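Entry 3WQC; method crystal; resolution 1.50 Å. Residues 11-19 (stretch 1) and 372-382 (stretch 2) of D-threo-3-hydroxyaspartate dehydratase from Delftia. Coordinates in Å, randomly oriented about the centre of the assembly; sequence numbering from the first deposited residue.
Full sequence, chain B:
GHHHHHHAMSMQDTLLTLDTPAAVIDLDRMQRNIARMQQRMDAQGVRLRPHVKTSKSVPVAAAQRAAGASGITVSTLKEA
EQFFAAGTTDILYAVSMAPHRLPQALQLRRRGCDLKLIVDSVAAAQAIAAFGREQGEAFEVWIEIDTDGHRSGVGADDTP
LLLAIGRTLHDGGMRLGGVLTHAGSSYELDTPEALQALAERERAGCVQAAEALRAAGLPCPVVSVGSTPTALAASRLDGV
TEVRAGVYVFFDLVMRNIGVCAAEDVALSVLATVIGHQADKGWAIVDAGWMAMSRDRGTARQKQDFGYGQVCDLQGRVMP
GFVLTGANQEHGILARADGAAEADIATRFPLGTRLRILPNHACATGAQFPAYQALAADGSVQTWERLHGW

Stretch 1, residues 11-19: MQDTLLTLD
Stretch 2 372-382: YQALAADGSVQ

Val381 anchors the apolar centre, with more of its surface (69 Å²) covered by the other stretch than any other residue. Its chi1 of -68° (m) sets CG2 4.0 Å from Leu18 CD2 and CG1 4.1 Å from Leu15 CD2, ordinary van der Waals separations. Both leucines are mt (Leu15 -60°/-171°, Leu18 -78°/173°); CA-to-CB points toward the other stretch in Leu18 and sideways in Leu15, whose end nevertheless reaches it. Leu15 CD1 also lies 4.2 Å from Leu375 CD2 (chi1 175°, chi2 68°, tp). Leu18 CD2 packs 3.8 Å from Gln373 CD, a methyl against the amide carbon of an mm side chain.

Stretch 2 is a hairpin. Strand 372-375 pairs antiparallel with the strand that holds Val381 and Gln382 and runs on past the stretch, through Ala374 N to Gln382 O (2.8 Å) and Gln382 N to Ala374 O (3.0 Å). A type I turn, Ala376 to Gly379, closes with Gly379 N to Ala376 O at 3.0 Å; Gly379, at phi/psi 91/-9, would jam a CB against the preceding carbonyl oxygen.

Stretch 1 has no regular helix or strand. Its Thr14 CA lies 5.0 Å from Ser380 CA, and one direct hydrogen bond joins the stretches: Val381 N to Asp13 O, 3.1 Å, nearly straight at 163°. Asp13 CB also touches Val381 CG2 at 3.6 Å. Beyond Thr14 the chain folds back, Thr17 N and Leu18 N each donating to Thr14 O at 3.1 Å. Thr17 OG1 (chi1 65°, p) accepts from Thr14 N at 3.0 Å and donates to Asp13 OD1 at 2.5 Å.

Toward the polar edge, Thr14 CA makes a CA-H...O contact with Gly379 O (3.5 Å, 134°). A water accepts from Leu15 N (2.9 Å) and donates to Gly379 O (2.6 Å), bridging backbones 4.2 Å apart at these atoms. Exposed Gln12 brings CD within 3.4 Å of Ser380 OG, without a hydrogen bond.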

# COMPACT_ATOMS: atom_id res chain seq x y z
N MET B 11 19.01 -6.44 -24.28
CA MET B 11 17.87 -5.87 -23.52
C MET B 11 17.77 -6.41 -22.09
O MET B 11 16.92 -5.95 -21.33
CB MET B 11 16.51 -6.08 -24.24
CG MET B 11 16.38 -5.50 -25.65
SD MET B 11 16.23 -3.68 -25.68
CE MET B 11 17.89 -3.18 -26.17
N GLN B 12 18.63 -7.37 -21.72
CA GLN B 12 18.49 -8.05 -20.42
C GLN B 12 18.89 -7.24 -19.17
O GLN B 12 20.01 -6.71 -19.09
CB GLN B 12 19.32 -9.29 -20.46
CG GLN B 12 18.95 -10.25 -19.36
CD GLN B 12 19.71 -11.53 -19.54
OE1 GLN B 12 20.90 -11.63 -19.18
NE2 GLN B 12 19.05 -12.52 -20.10
N ASP B 13 18.01 -7.14 -18.19
CA ASP B 13 18.33 -6.36 -16.97
C ASP B 13 18.97 -7.18 -15.88
O ASP B 13 18.84 -8.40 -15.83
CB ASP B 13 17.11 -5.63 -16.42
CG ASP B 13 16.82 -4.33 -17.21
OD1 ASP B 13 17.62 -3.39 -17.20
OD2 ASP B 13 15.80 -4.22 -17.84
N THR B 14 19.67 -6.50 -14.98
CA THR B 14 20.24 -7.09 -13.75
C THR B 14 19.94 -6.14 -12.63
O THR B 14 19.27 -5.11 -12.84
CB THR B 14 21.79 -7.15 -13.85
OG1 THR B 14 22.24 -5.80 -13.90
CG2 THR B 14 22.26 -7.90 -15.13
N LEU B 15 20.39 -6.45 -11.42
CA LEU B 15 20.13 -5.55 -10.29
C LEU B 15 20.86 -4.24 -10.41
O LEU B 15 20.53 -3.28 -9.71
CB LEU B 15 20.44 -6.19 -8.94
CG LEU B 15 19.66 -7.44 -8.62
CD1 LEU B 15 19.98 -7.73 -7.18
CD2 LEU B 15 18.15 -7.21 -8.71
N LEU B 16 21.84 -4.18 -11.31
CA LEU B 16 22.56 -2.93 -11.51
C LEU B 16 21.87 -2.03 -12.49
O LEU B 16 22.19 -0.78 -12.53
CB LEU B 16 23.98 -3.25 -12.05
CG LEU B 16 24.90 -3.88 -11.03
CD1 LEU B 16 26.23 -4.13 -11.71
CD2 LEU B 16 25.10 -2.92 -9.86
N THR B 17 21.03 -2.59 -13.38
CA THR B 17 20.46 -1.79 -14.48
C THR B 17 18.99 -1.45 -14.24
O THR B 17 18.47 -0.54 -14.85
CB THR B 17 20.57 -2.49 -15.86
OG1 THR B 17 19.77 -3.68 -15.86
CG2 THR B 17 22.06 -2.79 -16.18
N LEU B 18 18.30 -2.17 -13.34
CA LEU B 18 16.91 -1.82 -13.00
C LEU B 18 16.79 -0.40 -12.45
O LEU B 18 17.71 0.09 -11.72
CB LEU B 18 16.42 -2.76 -11.89
CG LEU B 18 16.01 -4.18 -12.38
CD1 LEU B 18 15.71 -5.05 -11.18
CD2 LEU B 18 14.88 -4.19 -13.44
N ASP B 19 15.68 0.28 -12.72
CA ASP B 19 15.40 1.47 -11.90
C ASP B 19 14.93 1.01 -10.52
O ASP B 19 14.54 -0.19 -10.31
CB ASP B 19 14.29 2.27 -12.58
CG ASP B 19 14.15 3.73 -12.01
OD1 ASP B 19 15.10 4.23 -11.31
OD2 ASP B 19 13.09 4.39 -12.29
N TYR B 372 6.94 -7.97 -10.23
CA TYR B 372 8.18 -8.35 -9.55
C TYR B 372 9.29 -8.47 -10.61
O TYR B 372 9.03 -8.66 -11.79
CB TYR B 372 8.04 -9.76 -8.93
CG TYR B 372 6.99 -9.81 -7.86
CD1 TYR B 372 7.25 -9.38 -6.55
CD2 TYR B 372 5.71 -10.32 -8.13
CE1 TYR B 372 6.30 -9.43 -5.51
CE2 TYR B 372 4.72 -10.40 -7.13
CZ TYR B 372 5.01 -9.96 -5.87
OH TYR B 372 4.09 -10.06 -4.84
N GLN B 373 10.52 -8.37 -10.12
CA GLN B 373 11.69 -8.70 -10.97
C GLN B 373 12.22 -10.04 -10.44
O GLN B 373 12.74 -10.07 -9.27
CB GLN B 373 12.73 -7.54 -10.80
CG GLN B 373 12.14 -6.26 -11.47
CD GLN B 373 11.97 -6.52 -12.99
OE1 GLN B 373 12.73 -7.27 -13.60
NE2 GLN B 373 11.01 -5.93 -13.57
N ALA B 374 12.00 -11.13 -11.20
CA ALA B 374 12.37 -12.50 -10.74
C ALA B 374 13.85 -12.74 -11.06
O ALA B 374 14.23 -12.68 -12.22
CB ALA B 374 11.54 -13.52 -11.49
N LEU B 375 14.65 -12.81 -10.01
CA LEU B 375 16.12 -12.86 -10.10
C LEU B 375 16.60 -14.30 -10.20
O LEU B 375 16.44 -15.07 -9.21
CB LEU B 375 16.74 -12.17 -8.89
CG LEU B 375 18.27 -12.21 -8.74
CD1 LEU B 375 18.93 -11.38 -9.86
CD2 LEU B 375 18.65 -11.66 -7.36
N ALA B 376 17.20 -14.66 -11.33
CA ALA B 376 17.81 -15.98 -11.51
C ALA B 376 19.24 -16.08 -10.96
O ALA B 376 19.86 -15.05 -10.60
CB ALA B 376 17.81 -16.31 -12.99
N ALA B 377 19.77 -17.30 -10.82
CA ALA B 377 21.08 -17.51 -10.22
C ALA B 377 22.14 -16.79 -11.05
O ALA B 377 23.15 -16.38 -10.48
CB ALA B 377 21.38 -19.01 -10.13
N ASP B 378 21.94 -16.60 -12.36
CA ASP B 378 22.94 -15.93 -13.23
C ASP B 378 22.97 -14.36 -13.07
O ASP B 378 23.76 -13.67 -13.75
CB ASP B 378 22.80 -16.37 -14.68
CG ASP B 378 21.55 -15.88 -15.36
OD1 ASP B 378 20.65 -15.22 -14.73
OD2 ASP B 378 21.48 -16.17 -16.57
N GLY B 379 22.10 -13.81 -12.23
CA GLY B 379 21.99 -12.38 -12.02
C GLY B 379 21.00 -11.64 -12.91
O GLY B 379 20.79 -10.42 -12.68
N SER B 380 20.44 -12.34 -13.93
CA SER B 380 19.43 -11.90 -14.87
C SER B 380 18.10 -11.73 -14.12
O SER B 380 17.81 -12.56 -13.21
CB SER B 380 19.31 -13.23 -15.68
OG SER B 380 18.54 -13.11 -16.77
N VAL B 381 17.30 -10.68 -14.45
CA VAL B 381 15.95 -10.61 -13.96
C VAL B 381 14.92 -10.71 -15.10
O VAL B 381 15.22 -10.41 -16.29
CB VAL B 381 15.68 -9.31 -13.11
CG1 VAL B 381 16.44 -9.35 -11.78
CG2 VAL B 381 15.94 -8.00 -13.91
N GLN B 382 13.69 -11.10 -14.73
CA GLN B 382 12.59 -11.12 -15.68
C GLN B 382 11.42 -10.46 -15.04
O GLN B 382 11.23 -10.65 -13.83
CB GLN B 382 12.22 -12.57 -15.97
CG GLN B 382 11.31 -12.77 -17.13
CD GLN B 382 11.18 -14.28 -17.43
OE1 GLN B 382 10.72 -15.02 -16.55
NE2 GLN B 382 11.66 -14.74 -18.60
O HOH W 1 21.86 -8.93 -10.89